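Local coordinates for protein DNA polymerase II large subunit (Pyrococcus horikoshii, PDB 7OEC) that contains an intein, a protein-splicing element that probably cuts itself out of the polymerase precursor and joins the sequences flanking it, at residues Asn3-Asp8 with Val94-Leu99; Asp77-Phe82 with Glu142-Phe147. The protein carries 2 engineered substitutions. One frame throughout, in Å; residues are numbered along the deposited sequence.

In the fold
Starting at the N terminus, the chain passes through 3-8, runs along the larger antiparallel sheet, and reaches 77-82 at the start of strand 79-84. It hairpins back along strand 89-93 into 94-99, where interaction 1 closes a long loop onto the N-terminal segment. Strand 130-141 then brings the chain to 142-147, and interaction 2 closes a second loop onto 77-82. The two loops cross, since their segments alternate in sequence. The contacts also touch, with D77 probably accepting a hydrogen bond from the backbone N of V94. Together they join the N-terminal arm, the four-stranded sheet and the connection to strand 147-153.

Interaction 1 (Asn3-Asp8 with Val94-Leu99); sequences NAFPGD and VDHPVL. Engineered in segment 3-8: A4 (natural residue Cys).
The N3 side chain lies against the D95-H96 backbone and the ring of P97, and each of its atoms has a neighbour there. Its CB rests 3.7 Å from CD2 of H96. One bond further out, CG sits 3.8 Å from H96 CA. At the tip the amide splits its contacts: ND2 comes to 3.4 Å from CD of P97, while OD1 faces the peptide between D95 and H96 and makes no direct bond to it. A water spans that side instead, donating to N3 OD1 at 3.2 Å and accepting from D95 N at 2.9 Å. H96 belongs, with T93, to a TxxH sequence characteristic of the splicing domain of inteins, and it meets A4, the engineered replacement for the natural cysteine. Its CG, anti to the backbone N (chi1 -162°), carries the ring off to the side where the N-terminal segment passes. There A4 N lies in the ring plane at the edge, 3.3 Å from CD2 of H96. T93 OG1 hydrogen-bonds to the same A4 N, so both motif residues gather at this junction, consistent with the place in inteins where splicing begins. F5 approaches the imidazole obliquely, the ring planes 48° apart, with H96 NE2 over one face of the phenyl ring near its rim. The rotation of the imidazole is fixed by ND1, which donates in the ring plane to P97 O at 2.7 Å with an N-H...O angle of 158°. On its other nitrogen, NE2, the ring makes a weak hydrogen bond to OXT of Q169, the C-terminal residue.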
loop_
_atom_site.group_PDB
_atom_site.type_symbol
_atom_site.label_atom_id
_atom_site.label_comp_id
_atom_site.label_asym_id
_atom_site.label_seq_id
_atom_site.Cartn_x
_atom_site.Cartn_y
_atom_site.Cartn_z
ATOM N N ASN A 3 11.704 -0.285 1.554
ATOM C CA ASN A 3 10.423 -0.975 1.510
ATOM C C ASN A 3 9.589 -0.404 0.377
ATOM O O ASN A 3 9.591 0.812 0.158
ATOM C CB ASN A 3 9.685 -0.801 2.829
ATOM C CG ASN A 3 10.406 -1.447 3.986
ATOM O OD1 ASN A 3 11.143 -2.434 3.835
ATOM N ND2 ASN A 3 10.199 -0.890 5.158
ATOM N N ALA A 4 8.923 -1.277 -0.385
ATOM C CA ALA A 4 8.239 -0.781 -1.574
ATOM C C ALA A 4 7.192 -1.797 -2.030
ATOM O O ALA A 4 7.066 -2.893 -1.483
ATOM C CB ALA A 4 9.259 -0.514 -2.692
ATOM N N PHE A 5 6.442 -1.423 -3.048
ATOM C CA PHE A 5 5.461 -2.242 -3.718
ATOM C C PHE A 5 5.804 -2.325 -5.206
ATOM O O PHE A 5 6.443 -1.427 -5.772
ATOM C CB PHE A 5 4.098 -1.547 -3.660
ATOM C CG PHE A 5 3.545 -1.279 -2.303
ATOM C CD1 PHE A 5 2.875 -2.251 -1.626
ATOM C CD2 PHE A 5 3.605 -0.036 -1.752
ATOM C CE1 PHE A 5 2.299 -2.009 -0.406
ATOM C CE2 PHE A 5 2.999 0.211 -0.570
ATOM C CZ PHE A 5 2.341 -0.772 0.107
ATOM N N PRO A 6 5.311 -3.350 -5.882
ATOM C CA PRO A 6 5.390 -3.363 -7.341
ATOM C C PRO A 6 4.563 -2.232 -7.943
ATOM O O PRO A 6 3.538 -1.819 -7.397
ATOM C CB PRO A 6 4.819 -4.731 -7.717
ATOM C CG PRO A 6 4.168 -5.237 -6.545
ATOM C CD PRO A 6 4.633 -4.529 -5.334
ATOM N N GLY A 7 5.020 -1.736 -9.091
ATOM C CA GLY A 7 4.361 -0.620 -9.734
ATOM C C GLY A 7 2.935 -0.884 -10.155
ATOM O O GLY A 7 2.178 0.075 -10.308
ATOM N N ASP A 8 2.550 -2.144 -10.361
ATOM C CA ASP A 8 1.173 -2.435 -10.748
ATOM C C ASP A 8 0.211 -2.484 -9.565
ATOM O O ASP A 8 -0.985 -2.684 -9.765
ATOM C CB ASP A 8 1.090 -3.708 -11.598
ATOM C CG ASP A 8 1.467 -4.981 -10.850
ATOM O OD1 ASP A 8 1.777 -4.910 -9.654
ATOM O OD2 ASP A 8 1.444 -6.081 -11.489
ATOM N N VAL A 94 10.142 -7.832 0.836
ATOM C CA VAL A 94 10.174 -8.867 1.879
ATOM C C VAL A 94 10.068 -8.283 3.278
ATOM O O VAL A 94 9.561 -8.962 4.173
ATOM C CB VAL A 94 11.424 -9.755 1.756
ATOM C CG1 VAL A 94 11.374 -10.409 0.504
ATOM C CG2 VAL A 94 12.687 -8.967 1.910
ATOM N N ASP A 95 10.653 -7.099 3.534
ATOM C CA ASP A 95 10.673 -6.501 4.876
ATOM C C ASP A 95 9.638 -5.401 5.048
ATOM O O ASP A 95 9.666 -4.684 6.053
ATOM C CB ASP A 95 12.051 -5.916 5.201
ATOM C CG ASP A 95 13.114 -6.993 5.349
ATOM O OD1 ASP A 95 12.764 -8.115 5.756
ATOM O OD2 ASP A 95 14.285 -6.751 5.018
ATOM N N HIS A 96 8.748 -5.246 4.088
ATOM C CA HIS A 96 7.788 -4.169 4.126
ATOM C C HIS A 96 6.855 -4.377 5.312
ATOM O O HIS A 96 6.358 -5.486 5.509
ATOM C CB HIS A 96 6.921 -4.243 2.865
ATOM C CG HIS A 96 6.174 -2.980 2.552
ATOM N ND1 HIS A 96 5.054 -2.560 3.245
ATOM C CD2 HIS A 96 6.397 -2.041 1.603
ATOM C CE1 HIS A 96 4.620 -1.421 2.729
ATOM N NE2 HIS A 96 5.421 -1.084 1.735
ATOM N N PRO A 97 6.529 -3.336 6.055
ATOM C CA PRO A 97 5.498 -3.493 7.089
ATOM C C PRO A 97 4.142 -3.843 6.493
ATOM O O PRO A 97 3.708 -3.267 5.492
ATOM C CB PRO A 97 5.444 -2.127 7.765
ATOM C CG PRO A 97 6.192 -1.239 6.883
ATOM C CD PRO A 97 7.114 -1.989 6.040
ATOM N N VAL A 98 3.451 -4.759 7.159
ATOM C CA VAL A 98 2.117 -5.210 6.790
ATOM C C VAL A 98 1.289 -5.154 8.060
ATOM O O VAL A 98 1.756 -5.554 9.134
ATOM C CB VAL A 98 2.183 -6.655 6.239
ATOM C CG1 VAL A 98 0.763 -7.241 5.979
ATOM C CG2 VAL A 98 2.955 -6.677 4.908
ATOM N N LEU A 99 0.050 -4.689 7.937
ATOM C CA LEU A 99 -0.865 -4.622 9.068
ATOM C C LEU A 99 -1.785 -5.829 9.076
ATOM O O LEU A 99 -2.467 -6.104 8.089
ATOM C CB LEU A 99 -1.723 -3.373 8.987
ATOM C CG LEU A 99 -0.906 -2.100 9.009
ATOM C CD1 LEU A 99 -1.826 -0.934 8.971
ATOM C CD2 LEU A 99 -0.011 -1.998 10.231
HETATM O O HOH W 1 11.744 -4.902 1.921
#

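Interaction 2 (Asp77-Phe82 with Glu142-Phe147); sequences DHLIRF and EPPEDF
H78 and E142 are the closest pair across the contact, their CA atoms 4.9 Å apart, just beyond the backbone bonds that L79 and R81 make with I141 and E139 of strand 130-141, and no hydrogen bond joins the two segments themselves. Their side chains lie side by side and point the same way. The E142 chain bends at chi2 (-83°), which turns CD back toward the imidazole. OE2 then stands 3.6 Å from H78 NE2 and OE1 3.7 Å from CE1, so both carboxylate oxygens border the same end of the ring. Carboxylate and imidazole planes are 45° apart. Nearer the backbone, P143 CD lies over one face of the H78 ring toward its rim, 4.2 Å from ND1, with E142 CA over that same face. The P143 ring also leans on the backbone of D77, its CB 3.6 Å from D77 O. The next proline meets the first residue of the strand: CD of P144 lies 3.8 Å from CD1 of L79, the two side chains crossing at about a right angle. L79 in turn packs on E91 and T93 of strand 89-93, so the proline pair borders the four-stranded sheet where the chain leaves it for strand 147-153. An alanine in place of H78 would probably leave the E142 carboxylate without its imidazole neighbour and open a gap beside P143 CD. Rigid proline rings, a leucine methyl and an imidazole make this a surface contact held mainly by van der Waals packing; the H78-E142 pairing is likely to add a modest electrostatic attraction that would grow if the imidazole were protonated.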
loop_
_atom_site.group_PDB
_atom_site.type_symbol
_atom_site.label_atom_id
_atom_site.label_comp_id
_atom_site.label_asym_id
_atom_site.label_seq_id
_atom_site.Cartn_x
_atom_site.Cartn_y
_atom_site.Cartn_z
ATOM N N ASP A 77 15.069 -6.814 -3.657
ATOM C CA ASP A 77 14.738 -8.012 -2.923
ATOM C C ASP A 77 13.548 -8.716 -3.561
ATOM O O ASP A 77 12.945 -8.268 -4.540
ATOM C CB ASP A 77 14.663 -7.744 -1.407
ATOM C CG ASP A 77 13.590 -6.756 -1.032
ATOM O OD1 ASP A 77 12.419 -7.126 -1.302
ATOM O OD2 ASP A 77 13.898 -5.674 -0.440
ATOM N N HIS A 78 13.325 -9.924 -3.086
ATOM C CA HIS A 78 12.171 -10.662 -3.505
ATOM C C HIS A 78 10.937 -9.927 -3.037
ATOM O O HIS A 78 10.954 -9.068 -2.144
ATOM C CB HIS A 78 12.158 -12.021 -2.829
ATOM C CG HIS A 78 13.140 -12.987 -3.394
ATOM N ND1 HIS A 78 14.453 -12.658 -3.653
ATOM C CD2 HIS A 78 12.988 -14.276 -3.782
ATOM C CE1 HIS A 78 15.067 -13.700 -4.185
ATOM N NE2 HIS A 78 14.214 -14.709 -4.226
ATOM N N LEU A 79 9.859 -10.265 -3.656
ATOM C CA LEU A 79 8.600 -9.816 -3.134
ATOM C C LEU A 79 7.933 -10.982 -2.435
ATOM O O LEU A 79 8.272 -12.150 -2.635
ATOM C CB LEU A 79 7.716 -9.338 -4.270
ATOM C CG LEU A 79 8.212 -8.211 -5.162
ATOM C CD1 LEU A 79 7.229 -8.026 -6.352
ATOM C CD2 LEU A 79 8.316 -6.955 -4.432
ATOM N N ILE A 80 6.960 -10.639 -1.609
ATOM C CA ILE A 80 6.039 -11.592 -1.019
ATOM C C ILE A 80 4.642 -11.259 -1.522
ATOM O O ILE A 80 4.228 -10.093 -1.505
ATOM C CB ILE A 80 6.125 -11.554 0.518
ATOM C CG1 ILE A 80 7.558 -11.930 0.950
ATOM C CG2 ILE A 80 5.122 -12.512 1.138
ATOM C CD1 ILE A 80 7.721 -11.881 2.396
ATOM N N ARG A 81 3.929 -12.275 -1.973
ATOM C CA ARG A 81 2.552 -12.140 -2.403
ATOM C C ARG A 81 1.649 -12.825 -1.393
ATOM O O ARG A 81 1.873 -13.981 -1.014
ATOM C CB ARG A 81 2.369 -12.775 -3.777
ATOM C CG ARG A 81 0.943 -12.701 -4.320
ATOM C CD ARG A 81 0.914 -13.374 -5.665
ATOM N NE ARG A 81 -0.434 -13.590 -6.146
ATOM C CZ ARG A 81 -1.174 -12.677 -6.754
ATOM N NH1 ARG A 81 -0.703 -11.436 -6.955
ATOM N NH2 ARG A 81 -2.380 -13.052 -7.194
ATOM N N PHE A 82 0.641 -12.102 -0.958
ATOM C CA PHE A 82 -0.388 -12.589 -0.063
ATOM C C PHE A 82 -1.667 -12.770 -0.851
ATOM O O PHE A 82 -2.152 -11.821 -1.480
ATOM C CB PHE A 82 -0.612 -11.551 1.027
ATOM C CG PHE A 82 0.612 -11.273 1.818
ATOM C CD1 PHE A 82 1.035 -12.169 2.780
ATOM C CD2 PHE A 82 1.358 -10.149 1.566
ATOM C CE1 PHE A 82 2.172 -11.966 3.479
ATOM C CE2 PHE A 82 2.498 -9.873 2.321
ATOM C CZ PHE A 82 2.913 -10.792 3.286
ATOM N N GLU A 142 10.371 -13.906 -7.226
ATOM C CA GLU A 142 11.627 -13.303 -7.654
ATOM C C GLU A 142 11.298 -11.923 -8.205
ATOM O O GLU A 142 10.233 -11.770 -8.808
ATOM C CB GLU A 142 12.236 -14.161 -8.761
ATOM C CG GLU A 142 12.930 -15.436 -8.266
ATOM C CD GLU A 142 14.346 -15.203 -7.804
ATOM O OE1 GLU A 142 14.833 -14.050 -7.864
ATOM O OE2 GLU A 142 14.993 -16.179 -7.372
ATOM N N PRO A 143 12.125 -10.902 -7.970
ATOM C CA PRO A 143 11.746 -9.575 -8.425
ATOM C C PRO A 143 11.500 -9.603 -9.920
ATOM O O PRO A 143 12.366 -10.044 -10.683
ATOM C CB PRO A 143 12.951 -8.690 -8.065
ATOM C CG PRO A 143 14.123 -9.708 -7.916
ATOM C CD PRO A 143 13.446 -10.893 -7.301
ATOM N N PRO A 144 10.335 -9.149 -10.377
ATOM C CA PRO A 144 9.945 -9.291 -11.799
ATOM C C PRO A 144 10.048 -8.051 -12.694
ATOM O O PRO A 144 9.710 -8.130 -13.899
ATOM C CB PRO A 144 8.475 -9.661 -11.636
ATOM C CG PRO A 144 8.056 -8.853 -10.461
ATOM C CD PRO A 144 9.175 -8.923 -9.503
ATOM N N GLU A 145 10.469 -6.922 -12.137
ATOM C CA GLU A 145 10.608 -5.663 -12.841
ATOM C C GLU A 145 11.831 -5.001 -12.256
ATOM O O GLU A 145 12.233 -5.316 -11.133
ATOM C CB GLU A 145 9.421 -4.744 -12.533
ATOM C CG GLU A 145 8.098 -5.310 -12.948
ATOM C CD GLU A 145 7.936 -5.297 -14.430
ATOM O OE1 GLU A 145 6.937 -5.925 -14.865
ATOM O OE2 GLU A 145 8.802 -4.673 -15.126
ATOM N N ASP A 146 12.369 -4.033 -12.996
ATOM C CA ASP A 146 13.596 -3.375 -12.586
ATOM C C ASP A 146 13.406 -2.357 -11.472
ATOM O O ASP A 146 14.381 -2.043 -10.789
ATOM C CB ASP A 146 14.222 -2.667 -13.782
ATOM C CG ASP A 146 15.074 -3.585 -14.639
ATOM O OD1 ASP A 146 15.610 -4.583 -14.106
ATOM O OD2 ASP A 146 15.223 -3.278 -15.850
ATOM N N PHE A 147 12.196 -1.848 -11.266
ATOM C CA PHE A 147 11.928 -0.808 -10.285
ATOM C C PHE A 147 10.712 -1.151 -9.451
ATOM O O PHE A 147 9.787 -1.829 -9.907
ATOM C CB PHE A 147 11.675 0.524 -10.963
ATOM C CG PHE A 147 12.866 1.038 -11.678
ATOM C CD1 PHE A 147 13.882 1.657 -10.969
ATOM C CD2 PHE A 147 13.061 0.824 -13.027
ATOM C CE1 PHE A 147 15.046 2.039 -11.608
ATOM C CE2 PHE A 147 14.238 1.241 -13.644
ATOM C CZ PHE A 147 15.201 1.827 -12.943
#